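Local coordinates for exopolysaccharide biosynthesis protein (Pantoea stewartii subsp. stewartii DC283, PDB 6TGF) that probably hydrolyses exopolysaccharide glycans of the bacterial biofilm, acting as a biofilm-modifying enzyme with a phage tailspike-like fold, at residues Ser411-Lys425 / Cys435-Asp449. Sequence-based numbering, arbitrary orientation.
Sequences STAIELSNFNAQHCK and CSQSLIHNGWIEHCD. With EDO (1,2-ethanediol), chain Z.
Phe419 lays one face of its ring over the backbone of Gly443: Gly443 CA stands 3.6 Å from the ring centroid, 9° off the normal, a CH-pi contact centred on the ring. The ring reaches this spot because CG sits between the backbone N and the carbonyl carbon (chi1 61°), which swings it across to the next strand, and with no side chain on Gly443 it can lie flat there. Two isoleucines close on the ring edge, Ile440 CG2 at 3.9 Å from Phe419 CE1 and Ile445 CG1 near CE2; Trp386 stacks on Phe419 as well. Segments 411-425 and 435-449 are successive coils of the parallel beta-helix, in register, the axes of strands 414-417 and 438-441 approaching to 4.6 Å, as do those of 419-422 and 443-446. Asn418 and Asn442 sit at the same corner of each coil, and Phe419, Leu416, Ile440 and Ile445 fill the interior. Farther along, the His423 and His447 rings are nearly parallel but slid apart, centroids 4.7 Å from each other, so they barely overlap and it is His447 CB that lies over the His423 face. His447 ND1 is hydrogen-bonded to Asp468. Lys425 NZ reaches back to His447 O at 3.0 Å, in the carbonyl plane. Beside the histidines, Gln422 bends at chi2 (-74°) and its NE2 donates to Glu446 OE2 at 2.7 Å, meeting the carboxylate from above its plane, and also to Asn420 OD1 at 3.1 Å. At the corner, His441 NE2 and Asn442 ND2 both hydrogen-bond to Glu415 of the third subunit, tying this stack of coils into the trimer.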
loop_
_atom_site.group_PDB
_atom_site.type_symbol
_atom_site.label_atom_id
_atom_site.label_comp_id
_atom_site.label_asym_id
_atom_site.label_seq_id
_atom_site.Cartn_x
_atom_site.Cartn_y
_atom_site.Cartn_z
ATOM N N SER B 411 -3.267 19.769 -10.621
ATOM C CA SER B 411 -2.548 19.013 -9.562
ATOM C C SER B 411 -2.166 17.633 -10.110
ATOM O O SER B 411 -2.874 17.145 -11.011
ATOM C CB SER B 411 -3.392 18.903 -8.317
ATOM O OG SER B 411 -3.768 20.188 -7.841
ATOM N N THR B 412 -1.091 17.031 -9.593
ATOM C CA THR B 412 -0.507 15.764 -10.114
ATOM C C THR B 412 -0.224 14.793 -8.962
ATOM O O THR B 412 0.201 15.253 -7.886
ATOM C CB THR B 412 0.761 16.045 -10.930
ATOM O OG1 THR B 412 0.411 16.941 -11.986
ATOM C CG2 THR B 412 1.386 14.795 -11.512
ATOM N N ALA B 413 -0.454 13.497 -9.204
ATOM C CA ALA B 413 -0.054 12.360 -8.340
ATOM C C ALA B 413 -0.545 12.579 -6.903
ATOM O O ALA B 413 0.286 12.523 -5.973
ATOM C CB ALA B 413 1.442 12.176 -8.407
ATOM N N ILE B 414 -1.850 12.815 -6.738
ATOM C CA ILE B 414 -2.535 12.863 -5.412
ATOM C C ILE B 414 -2.932 11.426 -5.056
ATOM O O ILE B 414 -3.673 10.813 -5.847
ATOM C CB ILE B 414 -3.764 13.799 -5.433
ATOM C CG1 ILE B 414 -3.463 15.165 -6.062
ATOM C CG2 ILE B 414 -4.360 13.928 -4.036
ATOM C CD1 ILE B 414 -2.918 16.202 -5.111
ATOM N N GLU B 415 -2.448 10.905 -3.925
ATOM C CA GLU B 415 -2.776 9.537 -3.440
ATOM C C GLU B 415 -3.333 9.628 -2.014
ATOM O O GLU B 415 -2.528 9.747 -1.070
ATOM C CB GLU B 415 -1.545 8.631 -3.520
ATOM C CG GLU B 415 -1.829 7.195 -3.118
ATOM C CD GLU B 415 -0.714 6.212 -3.432
ATOM O OE1 GLU B 415 -0.996 5.004 -3.471
ATOM O OE2 GLU B 415 0.435 6.658 -3.629
ATOM N N LEU B 416 -4.662 9.584 -1.880
ATOM C CA LEU B 416 -5.384 9.550 -0.579
ATOM C C LEU B 416 -5.744 8.095 -0.269
ATOM O O LEU B 416 -6.397 7.464 -1.119
ATOM C CB LEU B 416 -6.645 10.413 -0.666
ATOM C CG LEU B 416 -6.469 11.802 -1.277
ATOM C CD1 LEU B 416 -7.821 12.466 -1.476
ATOM C CD2 LEU B 416 -5.566 12.673 -0.416
ATOM N N SER B 417 -5.336 7.583 0.895
ATOM C CA SER B 417 -5.522 6.159 1.284
ATOM C C SER B 417 -5.866 6.029 2.774
ATOM O O SER B 417 -5.362 6.839 3.575
ATOM C CB SER B 417 -4.303 5.350 0.927
ATOM O OG SER B 417 -3.146 5.868 1.565
ATOM N N ASN B 418 -6.701 5.037 3.108
ATOM C CA ASN B 418 -7.013 4.604 4.498
ATOM C C ASN B 418 -7.492 5.811 5.312
ATOM O O ASN B 418 -6.876 6.100 6.354
ATOM C CB ASN B 418 -5.807 3.919 5.148
ATOM C CG ASN B 418 -5.311 2.728 4.357
ATOM O OD1 ASN B 418 -6.093 1.859 3.979
ATOM N ND2 ASN B 418 -4.014 2.677 4.104
ATOM N N PHE B 419 -8.552 6.484 4.855
ATOM C CA PHE B 419 -9.106 7.704 5.497
ATOM C C PHE B 419 -10.574 7.487 5.876
ATOM O O PHE B 419 -11.225 6.576 5.332
ATOM C CB PHE B 419 -8.923 8.930 4.597
ATOM C CG PHE B 419 -9.607 8.876 3.253
ATOM C CD1 PHE B 419 -8.946 8.381 2.141
ATOM C CD2 PHE B 419 -10.898 9.351 3.090
ATOM C CE1 PHE B 419 -9.569 8.342 0.903
ATOM C CE2 PHE B 419 -11.520 9.312 1.850
ATOM C CZ PHE B 419 -10.854 8.809 0.758
ATOM N N ASN B 420 -11.066 8.314 6.803
ATOM C CA ASN B 420 -12.458 8.270 7.322
ATOM C C ASN B 420 -12.886 9.690 7.714
ATOM O O ASN B 420 -12.319 10.228 8.683
ATOM C CB ASN B 420 -12.583 7.270 8.475
ATOM C CG ASN B 420 -13.985 7.189 9.038
ATOM O OD1 ASN B 420 -14.342 7.953 9.929
ATOM N ND2 ASN B 420 -14.783 6.260 8.537
ATOM N N ALA B 421 -13.839 10.270 6.975
ATOM C CA ALA B 421 -14.445 11.596 7.238
ATOM C C ALA B 421 -15.861 11.402 7.795
ATOM O O ALA B 421 -16.678 10.761 7.104
ATOM C CB ALA B 421 -14.454 12.421 5.976
ATOM N N GLN B 422 -16.128 11.930 8.995
ATOM C CA GLN B 422 -17.421 11.782 9.721
ATOM C C GLN B 422 -18.017 13.162 10.023
ATOM O O GLN B 422 -17.276 14.027 10.530
ATOM C CB GLN B 422 -17.223 11.022 11.034
ATOM C CG GLN B 422 -16.743 9.589 10.857
ATOM C CD GLN B 422 -17.810 8.650 10.346
ATOM O OE1 GLN B 422 -18.980 8.734 10.722
ATOM N NE2 GLN B 422 -17.405 7.727 9.490
ATOM N N HIS B 423 -19.307 13.342 9.721
ATOM C CA HIS B 423 -20.172 14.461 10.190
ATOM C C HIS B 423 -19.564 15.825 9.835
ATOM O O HIS B 423 -19.713 16.760 10.646
ATOM C CB HIS B 423 -20.438 14.315 11.695
ATOM C CG HIS B 423 -21.245 13.108 12.039
ATOM N ND1 HIS B 423 -22.587 13.005 11.726
ATOM C CD2 HIS B 423 -20.911 11.957 12.661
ATOM C CE1 HIS B 423 -23.044 11.841 12.140
ATOM N NE2 HIS B 423 -22.035 11.180 12.719
ATOM N N CYS B 424 -18.931 15.943 8.663
ATOM C CA CYS B 424 -18.347 17.208 8.137
ATOM C C CYS B 424 -19.419 17.973 7.353
ATOM O O CYS B 424 -19.965 17.400 6.392
ATOM C CB CYS B 424 -17.131 16.934 7.262
ATOM S SG CYS B 424 -15.745 16.214 8.180
ATOM N N LYS B 425 -19.703 19.218 7.751
ATOM C CA LYS B 425 -20.860 20.011 7.254
ATOM C C LYS B 425 -20.446 21.464 6.996
ATOM O O LYS B 425 -20.062 22.144 7.967
ATOM C CB LYS B 425 -22.008 19.963 8.269
ATOM C CG LYS B 425 -23.031 18.855 8.044
ATOM C CD LYS B 425 -23.013 17.743 9.070
ATOM C CE LYS B 425 -24.189 16.800 8.914
ATOM N NZ LYS B 425 -24.044 15.587 9.752
ATOM N N CYS B 435 -7.104 17.005 -10.714
ATOM C CA CYS B 435 -6.077 16.083 -10.163
ATOM C C CYS B 435 -5.822 14.959 -11.174
ATOM O O CYS B 435 -6.739 14.140 -11.389
ATOM C CB CYS B 435 -6.510 15.510 -8.820
ATOM S SG CYS B 435 -6.379 16.699 -7.460
ATOM N N SER B 436 -4.629 14.940 -11.777
ATOM C CA SER B 436 -4.207 13.966 -12.818
ATOM C C SER B 436 -3.319 12.886 -12.187
ATOM O O SER B 436 -2.653 13.189 -11.179
ATOM C CB SER B 436 -3.508 14.669 -13.953
ATOM O OG SER B 436 -4.238 15.816 -14.366
ATOM N N GLN B 437 -3.330 11.676 -12.760
ATOM C CA GLN B 437 -2.526 10.499 -12.319
ATOM C C GLN B 437 -2.709 10.269 -10.811
ATOM O O GLN B 437 -1.705 9.979 -10.131
ATOM C CB GLN B 437 -1.048 10.711 -12.664
ATOM C CG GLN B 437 -0.764 10.808 -14.158
ATOM C CD GLN B 437 -1.014 12.184 -14.730
ATOM O OE1 GLN B 437 -1.750 12.347 -15.700
ATOM N NE2 GLN B 437 -0.395 13.189 -14.135
ATOM N N SER B 438 -3.947 10.367 -10.311
ATOM C CA SER B 438 -4.283 10.365 -8.861
ATOM C C SER B 438 -5.010 9.072 -8.466
ATOM O O SER B 438 -5.569 8.410 -9.365
ATOM C CB SER B 438 -5.084 11.589 -8.517
ATOM O OG SER B 438 -4.296 12.758 -8.680
ATOM N N LEU B 439 -4.991 8.729 -7.170
ATOM C CA LEU B 439 -5.537 7.455 -6.622
ATOM C C LEU B 439 -6.271 7.696 -5.295
ATOM O O LEU B 439 -5.794 8.516 -4.483
ATOM C CB LEU B 439 -4.393 6.457 -6.412
ATOM C CG LEU B 439 -3.647 6.018 -7.672
ATOM C CD1 LEU B 439 -2.413 6.878 -7.903
ATOM C CD2 LEU B 439 -3.253 4.551 -7.586
ATOM N N ILE B 440 -7.380 6.977 -5.090
ATOM C CA ILE B 440 -8.084 6.813 -3.781
ATOM C C ILE B 440 -8.112 5.315 -3.451
ATOM O O ILE B 440 -8.573 4.535 -4.308
ATOM C CB ILE B 440 -9.500 7.421 -3.832
ATOM C CG1 ILE B 440 -9.450 8.951 -3.863
ATOM C CG2 ILE B 440 -10.355 6.908 -2.681
ATOM C CD1 ILE B 440 -10.769 9.614 -4.197
ATOM N N HIS B 441 -7.637 4.931 -2.264
ATOM C CA HIS B 441 -7.585 3.522 -1.790
ATOM C C HIS B 441 -8.202 3.412 -0.391
ATOM O O HIS B 441 -7.594 3.928 0.565
ATOM C CB HIS B 441 -6.144 2.994 -1.807
ATOM C CG HIS B 441 -6.020 1.593 -1.308
ATOM N ND1 HIS B 441 -6.219 0.497 -2.128
ATOM C CD2 HIS B 441 -5.736 1.103 -0.082
ATOM C CE1 HIS B 441 -6.052 -0.608 -1.429
ATOM N NE2 HIS B 441 -5.757 -0.263 -0.171
ATOM N N ASN B 442 -9.358 2.750 -0.286
ATOM C CA ASN B 442 -9.966 2.305 0.995
ATOM C C ASN B 442 -10.279 3.531 1.861
ATOM O O ASN B 442 -9.573 3.741 2.866
ATOM C CB ASN B 442 -9.057 1.301 1.712
ATOM C CG ASN B 442 -9.741 0.581 2.855
ATOM O OD1 ASN B 442 -10.925 0.788 3.112
ATOM N ND2 ASN B 442 -9.003 -0.273 3.545
ATOM N N GLY B 443 -11.302 4.301 1.479
ATOM C CA GLY B 443 -11.726 5.532 2.174
ATOM C C GLY B 443 -13.217 5.537 2.461
ATOM O O GLY B 443 -13.985 5.052 1.608
ATOM N N TRP B 444 -13.609 6.067 3.623
ATOM C CA TRP B 444 -15.022 6.210 4.069
ATOM C C TRP B 444 -15.342 7.693 4.294
ATOM O O TRP B 444 -14.569 8.366 5.001
ATOM C CB TRP B 444 -15.275 5.386 5.337
ATOM C CG TRP B 444 -15.244 3.904 5.130
ATOM C CD1 TRP B 444 -14.145 3.130 4.896
ATOM C CD2 TRP B 444 -16.367 3.003 5.162
ATOM N NE1 TRP B 444 -14.505 1.816 4.769
ATOM C CE2 TRP B 444 -15.862 1.706 4.926
ATOM C CE3 TRP B 444 -17.745 3.163 5.357
ATOM C CZ2 TRP B 444 -16.687 0.581 4.884
ATOM C CZ3 TRP B 444 -18.559 2.051 5.313
ATOM C CH2 TRP B 444 -18.035 0.779 5.082
ATOM N N ILE B 445 -16.431 8.179 3.695
ATOM C CA ILE B 445 -17.014 9.528 3.959
ATOM C C ILE B 445 -18.478 9.324 4.364
ATOM O O ILE B 445 -19.296 9.005 3.480
ATOM C CB ILE B 445 -16.861 10.464 2.741
ATOM C CG1 ILE B 445 -15.395 10.604 2.317
ATOM C CG2 ILE B 445 -17.499 11.818 3.019
ATOM C CD1 ILE B 445 -15.199 11.230 0.953
ATOM N N GLU B 446 -18.779 9.483 5.655
ATOM C CA GLU B 446 -20.106 9.176 6.252
ATOM C C GLU B 446 -20.694 10.448 6.871
ATOM O O GLU B 446 -19.958 11.151 7.587
ATOM C CB GLU B 446 -19.975 8.077 7.308
ATOM C CG GLU B 446 -19.063 6.938 6.893
ATOM C CD GLU B 446 -19.182 5.702 7.767
ATOM O OE1 GLU B 446 -20.260 5.073 7.746
ATOM O OE2 GLU B 446 -18.206 5.380 8.473
ATOM N N HIS B 447 -21.973 10.720 6.594
ATOM C CA HIS B 447 -22.783 11.805 7.216
ATOM C C HIS B 447 -22.151 13.178 6.938
ATOM O O HIS B 447 -22.368 14.095 7.751
ATOM C CB HIS B 447 -22.955 11.532 8.718
ATOM C CG HIS B 447 -23.156 10.090 9.052
ATOM N ND1 HIS B 447 -24.334 9.422 8.775
ATOM C CD2 HIS B 447 -22.335 9.185 9.629
ATOM C CE1 HIS B 447 -24.231 8.170 9.172
ATOM N NE2 HIS B 447 -23.013 7.999 9.701
ATOM N N CYS B 448 -21.417 13.313 5.827
ATOM C CA CYS B 448 -20.762 14.572 5.379
ATOM C C CYS B 448 -21.599 15.204 4.262
ATOM O O CYS B 448 -21.935 14.485 3.304
ATOM C CB CYS B 448 -19.341 14.319 4.887
ATOM S SG CYS B 448 -18.232 13.659 6.159
ATOM N N ASP B 449 -21.920 16.495 4.385
ATOM C CA ASP B 449 -22.823 17.225 3.454
ATOM C C ASP B 449 -22.230 17.228 2.041
ATOM O O ASP B 449 -22.994 16.996 1.087
ATOM C CB ASP B 449 -23.093 18.656 3.928
ATOM C CG ASP B 449 -24.221 18.768 4.941
ATOM O OD1 ASP B 449 -24.656 17.717 5.459
ATOM O OD2 ASP B 449 -24.651 19.908 5.208
HETATM C C1 EDO Z . -2.353 14.825 -18.079
HETATM O O1 EDO Z . -3.074 15.854 -17.428
HETATM C C2 EDO Z . -3.223 13.908 -18.865
HETATM O O2 EDO Z . -2.727 13.576 -20.151
#